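Local structure of probable oxidoreductase protein (Rhizobium etli, 4FB5) at residues 26-32 with 95-101; 134-138 with 367-371; 212-216 with 373-377. The protein probably acts as a nucleotide-dependent oxidoreductase of the GFO/IDH/MocA family, although its substrate and reaction are not established. All coordinates share one frame; numbering follows the deposited sequence.

Contact 1: 26-32 with 95-101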
# COMPACT_ATOMS: atom_id res chain seq x y z
N LEU A 26 26.78 32.60 13.56
CA LEU A 26 27.10 32.72 12.15
C LEU A 26 26.21 33.71 11.46
O LEU A 26 25.02 33.80 11.77
CB LEU A 26 27.07 31.36 11.47
CG LEU A 26 28.35 30.62 11.83
CD1 LEU A 26 28.19 29.69 13.10
CD2 LEU A 26 28.87 29.87 10.62
N GLY A 27 26.79 34.47 10.55
CA GLY A 27 26.08 35.57 9.92
C GLY A 27 25.69 35.23 8.51
O GLY A 27 26.55 34.95 7.67
N ILE A 28 24.40 35.29 8.23
CA ILE A 28 23.90 34.68 7.01
C ILE A 28 23.55 35.70 5.95
O ILE A 28 22.83 36.65 6.23
CB ILE A 28 22.66 33.81 7.28
CG1 ILE A 28 22.90 32.89 8.48
CG2 ILE A 28 22.25 33.05 6.00
CD1 ILE A 28 24.03 31.91 8.27
N GLY A 29 24.04 35.48 4.74
CA GLY A 29 23.57 36.24 3.61
C GLY A 29 22.79 35.32 2.72
O GLY A 29 23.29 34.25 2.38
N LEU A 30 21.57 35.70 2.34
CA LEU A 30 20.80 34.88 1.41
C LEU A 30 20.59 35.62 0.12
O LEU A 30 20.21 36.77 0.14
CB LEU A 30 19.43 34.57 1.99
CG LEU A 30 18.56 33.38 1.55
CD1 LEU A 30 17.11 33.80 1.60
CD2 LEU A 30 18.88 32.87 0.18
N ILE A 31 20.83 34.95 -1.01
CA ILE A 31 20.49 35.47 -2.36
C ILE A 31 19.42 34.60 -3.02
O ILE A 31 19.59 33.38 -3.08
CB ILE A 31 21.71 35.48 -3.29
CG1 ILE A 31 22.95 35.89 -2.50
CG2 ILE A 31 21.52 36.44 -4.43
CD1 ILE A 31 24.23 35.31 -3.07
N GLY A 32 18.35 35.22 -3.52
CA GLY A 32 17.19 34.49 -4.06
C GLY A 32 16.10 34.29 -3.00
O GLY A 32 16.41 34.08 -1.82
N VAL A 95 28.35 39.29 7.04
CA VAL A 95 28.04 37.98 6.47
C VAL A 95 29.25 37.05 6.54
O VAL A 95 30.33 37.40 6.09
CB VAL A 95 27.63 38.13 4.98
CG1 VAL A 95 27.54 36.77 4.31
CG2 VAL A 95 26.31 38.89 4.86
N ASP A 96 29.07 35.85 7.11
CA ASP A 96 30.11 34.82 7.11
C ASP A 96 29.82 33.72 6.07
O ASP A 96 30.76 33.14 5.48
CB ASP A 96 30.21 34.18 8.50
CG ASP A 96 30.08 35.21 9.63
OD1 ASP A 96 30.41 36.39 9.39
OD2 ASP A 96 29.66 34.84 10.75
N VAL A 97 28.52 33.48 5.84
CA VAL A 97 27.99 32.39 4.99
C VAL A 97 27.06 32.92 3.92
O VAL A 97 26.12 33.63 4.23
CB VAL A 97 27.11 31.42 5.83
CG1 VAL A 97 26.65 30.25 4.98
CG2 VAL A 97 27.84 30.92 7.05
N VAL A 98 27.30 32.54 2.67
CA VAL A 98 26.32 32.87 1.62
C VAL A 98 25.45 31.68 1.19
O VAL A 98 25.96 30.58 0.96
CB VAL A 98 26.98 33.59 0.43
CG1 VAL A 98 25.95 33.99 -0.58
CG2 VAL A 98 27.76 34.84 0.91
N SER A 99 24.14 31.90 1.15
CA SER A 99 23.16 30.93 0.67
C SER A 99 22.80 31.34 -0.73
O SER A 99 22.05 32.28 -0.92
CB SER A 99 21.87 30.98 1.51
OG SER A 99 21.83 30.03 2.56
N VAL A 100 23.33 30.64 -1.72
CA VAL A 100 22.94 30.93 -3.10
C VAL A 100 21.80 30.04 -3.49
O VAL A 100 21.91 28.85 -3.39
CB VAL A 100 24.07 30.70 -4.10
CG1 VAL A 100 23.64 31.13 -5.46
CG2 VAL A 100 25.30 31.48 -3.69
N THR A 101 20.69 30.63 -3.91
CA THR A 101 19.49 29.86 -4.24
C THR A 101 18.85 30.48 -5.43
O THR A 101 17.65 30.35 -5.60
CB THR A 101 18.40 29.92 -3.14
OG1 THR A 101 17.91 31.25 -3.03
CG2 THR A 101 18.93 29.50 -1.81

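Contact 2: 134-138 with 367-371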
# COMPACT_ATOMS: atom_id res chain seq x y z
N ALA A 134 32.08 24.50 -13.64
CA ALA A 134 32.00 23.83 -12.37
C ALA A 134 33.40 23.61 -11.85
O ALA A 134 33.68 23.87 -10.66
CB ALA A 134 31.27 22.52 -12.52
N GLU A 135 34.27 23.15 -12.76
CA GLU A 135 35.71 23.03 -12.48
C GLU A 135 36.22 24.28 -11.80
O GLU A 135 36.74 24.21 -10.69
CB GLU A 135 36.50 22.75 -13.76
CG GLU A 135 36.19 21.43 -14.38
CD GLU A 135 37.11 21.10 -15.52
OE1 GLU A 135 36.92 21.65 -16.63
OE2 GLU A 135 38.03 20.26 -15.33
N ARG A 136 35.98 25.43 -12.43
CA ARG A 136 36.34 26.74 -11.88
C ARG A 136 35.79 26.94 -10.50
O ARG A 136 36.47 27.50 -9.64
CB ARG A 136 35.85 27.86 -12.78
CG ARG A 136 36.94 28.89 -13.11
CD ARG A 136 36.49 29.94 -14.09
NE ARG A 136 35.97 29.33 -15.31
CZ ARG A 136 34.78 29.63 -15.83
NH1 ARG A 136 33.98 30.53 -15.24
NH2 ARG A 136 34.37 29.02 -16.94
N MSE A 137 34.57 26.48 -10.26
CA MSE A 137 33.97 26.72 -8.96
C MSE A 137 34.76 25.96 -7.90
O MSE A 137 35.03 26.47 -6.80
CB MSE A 137 32.50 26.36 -8.94
CG MSE A 137 31.63 27.19 -9.89
SE MSE A 137 29.72 26.58 -10.04
CE MSE A 137 29.22 26.96 -8.19
N LEU A 138 35.16 24.74 -8.26
CA LEU A 138 35.88 23.89 -7.34
C LEU A 138 37.30 24.43 -7.07
O LEU A 138 37.73 24.61 -5.91
CB LEU A 138 35.93 22.47 -7.88
CG LEU A 138 36.75 21.57 -6.97
CD1 LEU A 138 36.16 21.47 -5.52
CD2 LEU A 138 36.95 20.23 -7.67
N PHE A 367 31.64 20.57 -3.22
CA PHE A 367 31.94 20.86 -4.58
C PHE A 367 32.82 19.82 -5.20
O PHE A 367 32.76 19.61 -6.41
CB PHE A 367 32.59 22.23 -4.66
CG PHE A 367 31.60 23.37 -4.59
CD1 PHE A 367 31.85 24.56 -5.26
CD2 PHE A 367 30.40 23.23 -3.86
CE1 PHE A 367 30.94 25.61 -5.19
CE2 PHE A 367 29.50 24.27 -3.78
CZ PHE A 367 29.76 25.47 -4.45
N LYS A 368 33.62 19.16 -4.39
CA LYS A 368 34.50 18.16 -4.94
C LYS A 368 33.66 16.97 -5.39
O LYS A 368 33.83 16.48 -6.50
CB LYS A 368 35.56 17.73 -3.93
CG LYS A 368 36.63 16.77 -4.54
CD LYS A 368 37.53 16.16 -3.47
CE LYS A 368 38.59 15.28 -4.14
NZ LYS A 368 39.31 14.44 -3.12
N ASP A 369 32.75 16.52 -4.54
CA ASP A 369 31.88 15.40 -4.86
C ASP A 369 30.75 15.76 -5.84
O ASP A 369 30.37 14.93 -6.69
CB ASP A 369 31.37 14.78 -3.59
CG ASP A 369 32.44 13.93 -2.90
OD1 ASP A 369 33.08 13.11 -3.60
OD2 ASP A 369 32.60 14.08 -1.65
N GLY A 370 30.26 17.00 -5.75
CA GLY A 370 29.25 17.47 -6.69
C GLY A 370 29.78 17.54 -8.10
O GLY A 370 29.08 17.17 -9.08
N LEU A 371 31.02 18.01 -8.23
CA LEU A 371 31.62 18.12 -9.56
C LEU A 371 31.77 16.74 -10.13
O LEU A 371 31.54 16.47 -11.33
CB LEU A 371 33.01 18.77 -9.51
CG LEU A 371 33.64 18.74 -10.93
CD1 LEU A 371 33.13 19.86 -11.86
CD2 LEU A 371 35.15 18.70 -10.90

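Contact 3: 212-216 with 373-377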
# COMPACT_ATOMS: atom_id res chain seq x y z
N VAL A 212 20.64 14.11 -10.66
CA VAL A 212 21.65 14.45 -9.66
C VAL A 212 21.26 14.04 -8.24
O VAL A 212 22.12 13.62 -7.44
CB VAL A 212 22.09 15.95 -9.76
CG1 VAL A 212 22.77 16.19 -11.08
CG2 VAL A 212 20.90 16.90 -9.67
N HIS A 213 19.97 14.11 -7.94
CA HIS A 213 19.48 13.61 -6.67
C HIS A 213 19.70 12.09 -6.52
O HIS A 213 20.39 11.63 -5.59
CB HIS A 213 18.02 13.97 -6.50
CG HIS A 213 17.80 15.42 -6.28
ND1 HIS A 213 18.36 16.10 -5.21
CD2 HIS A 213 17.08 16.33 -6.97
CE1 HIS A 213 18.01 17.37 -5.27
NE2 HIS A 213 17.23 17.54 -6.33
N PRO A 214 19.10 11.29 -7.42
CA PRO A 214 19.38 9.87 -7.29
C PRO A 214 20.88 9.57 -7.30
O PRO A 214 21.34 8.72 -6.55
CB PRO A 214 18.65 9.23 -8.48
CG PRO A 214 17.95 10.33 -9.21
CD PRO A 214 17.96 11.54 -8.32
N LEU A 215 21.68 10.26 -8.12
CA LEU A 215 23.12 10.01 -8.05
C LEU A 215 23.66 10.49 -6.71
O LEU A 215 24.51 9.81 -6.11
CB LEU A 215 23.92 10.70 -9.14
CG LEU A 215 23.55 10.54 -10.59
CD1 LEU A 215 24.58 11.34 -11.32
CD2 LEU A 215 23.56 9.08 -11.04
N SER A 216 23.17 11.62 -6.21
CA SER A 216 23.63 12.00 -4.90
C SER A 216 23.29 10.88 -3.95
O SER A 216 24.09 10.57 -3.06
CB SER A 216 23.07 13.35 -4.45
OG SER A 216 21.73 13.27 -3.99
N ILE A 373 29.89 14.24 -9.41
CA ILE A 373 28.52 13.88 -9.79
C ILE A 373 28.12 14.48 -11.14
O ILE A 373 27.61 13.76 -12.05
CB ILE A 373 27.51 14.25 -8.69
CG1 ILE A 373 27.44 13.11 -7.66
CG2 ILE A 373 26.13 14.47 -9.31
CD1 ILE A 373 27.00 13.53 -6.26
N GLU A 374 28.42 15.77 -11.32
CA GLU A 374 28.13 16.36 -12.59
C GLU A 374 28.96 15.80 -13.70
O GLU A 374 28.47 15.66 -14.84
CB GLU A 374 28.22 17.86 -12.51
CG GLU A 374 27.08 18.38 -11.61
CD GLU A 374 26.99 19.87 -11.57
OE1 GLU A 374 27.20 20.46 -12.64
OE2 GLU A 374 26.70 20.42 -10.46
N LYS A 375 30.18 15.40 -13.40
CA LYS A 375 30.93 14.64 -14.40
C LYS A 375 30.10 13.46 -14.94
O LYS A 375 29.94 13.29 -16.17
CB LYS A 375 32.27 14.15 -13.84
CG LYS A 375 33.27 13.83 -14.92
CD LYS A 375 34.64 13.58 -14.38
CE LYS A 375 35.46 13.00 -15.53
NZ LYS A 375 36.27 11.83 -15.07
N SER A 376 29.52 12.66 -14.03
CA SER A 376 28.65 11.54 -14.48
C SER A 376 27.44 11.98 -15.32
O SER A 376 27.08 11.32 -16.26
CB SER A 376 28.22 10.69 -13.30
OG SER A 376 29.22 10.71 -12.27
N VAL A 377 26.85 13.14 -14.99
CA VAL A 377 25.78 13.66 -15.80
C VAL A 377 26.23 13.89 -17.24
O VAL A 377 25.57 13.42 -18.19
CB VAL A 377 25.17 14.94 -15.22
CG1 VAL A 377 24.01 15.39 -16.08
CG2 VAL A 377 24.70 14.71 -13.80

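Contact 1: 26-32 with 95-101
Leu26 rests CD2 against CG2 of Val97, 3.9 Å away, where two parallel strands of the Rossmann sheet come together; the axes of strands 27-31 and 97-100 approach to 4.7 Å at 22°. Gly27 is held at both polar ends of its backbone. Gly27 N bonds to Asp96 OD2 at 2.9 Å, meeting the carboxylate from above its plane, while Gly27 O takes two donors, Asp96 N at 2.7 Å and Val97 N at 3.1 Å. Ile28 runs alongside Val97 with the same heading, placing CD1 on its neighbour's CB. Gly29 carries on the parallel pairing by giving its N to Val97 O and receiving Ser99 N on its O. Leu30 CD2 lies 3.8 Å from Ser99 CB. The N-H of Ile31 points almost straight at Ser99 O (177°), and its CD1 crosses obliquely to Val98 CG1 and lies alongside Val100 CG2. Ile31 O accepts from Thr101 N and, at 2.7 Å, from Thr101 OG1, which chi1 (66°) sets between its own backbone N and carbonyl carbon. Gly32 then opens a probable nucleotide-binding GxGxxG turn. Strand 58-63 pairs with the other edge of strand 27-31. Helix 35-44 lies on the Ile28 and Val97 face, where His40 and Trp44 bond to Ser99 OG; helix 107-116 packs on the Ile31 and Val98 face.

Contact 2: 134-138 with 367-371
Leu138 and Leu371 meet methyl to methyl across an antiparallel helix pair, in which the Rossmann-domain helix 131-143 packs on the start of helix 367-385. The segment axes pass 9.6 Å apart at 163°, and the side chains meet through apolar atoms. The two leucines have the same shape: each has CG anti to its own backbone N (chi1 177° for Leu138), which carries the isobutyl group out toward the partner helix. There they cross at about a right angle, with CD2 of Leu138 4.0 Å from CD2 of Leu371. The remaining branches diverge. CD1 of Leu138 settles on the first turn of helix 367-385, 3.7 Å from Phe367 CB and close to the backbone N of Lys368. CD1 of Leu371 instead reaches back to the preceding turn of helix 131-143, beside Ala134 CB and the backbone N of Glu135. Phe367 takes the inner side of the pair. Its ring has the backbone N of Leu138 at its edge, near the ring plane, and the chain of Met137, a selenomethionine here, crosses it obliquely. Met127, from a loop, touches Ala134, Met137, Phe367 and Leu371 and so joins both helices. Helix 107-116 lies behind Met137, while Ala148 and Leu150 of the sheet's strand 148-150 pack on Phe367. The bend of the selenomethionine chain at chi3 (65°) brings its terminal methyl to the aromatic ring, with Met137 CE 3.7 Å from Phe367 CE1.

Contact 3: 212-216 with 373-377
Ile373 opens the contact by sending its two branches to different residues of segment 212-216. Ile373 CG2 lies 4.0 Å from Leu215 CD1 and also touches Val212 CG1, while Ile373 CD1 lies 3.9 Å from Ser216 CA. Leu215 and Ile373 slide past each other with opposite headings, and Leu215 CD1 also comes near the carbonyl O of Ile373. One turn on, Ser376 meets that same methyl through its CB, 4.2 Å from Leu215 CD1; its OG is turned to Arg372 O in its own helix. Val377 completes the patch. Val377 CG2, set beside its own backbone N (chi1 -177°, measured to CG1), lies 3.6 Å from Val212 CG1 and 4.2 Å from Leu215 CD1. The segment axes cross at 128° with a closest approach of 10.2 Å, which joins helix 206-221 of the C-terminal domain to the late helix 367-385. Leu215 also touches Leu269 and Val225 of the large mixed sheet, and Val225 meets Ser376 as well. Ser216 OG donates to His213 O at 2.7 Å, in the carbonyl plane and on a lone pair, at the kink around Pro214. Both serine hydroxyls thus bond within their own helices, and the two segments are held together by van der Waals packing of buried carbon atoms, most of them methyls, without a polar link between them.

Overall arrangement
Helix 367-385 connects contacts 2 and 3, whose centres lie 12 Å apart: its first turn packs on a helix of the Rossmann domain, and the next turns pack on helix 206-221 beside the large mixed sheet. The two contacts therefore tie one helix to both domains. Met127 stands between them, touching side chains of contact 2 and giving its backbone N to Glu374 OE2 in segment 373-377. Contact 1 is apart, its centre 19 Å from that of contact 2 and 25 Å from that of contact 3, within the parallel sheet. It leads into the glycine turn that probably binds the nucleotide; helix 107-116 packs on both contact 1 and contact 2.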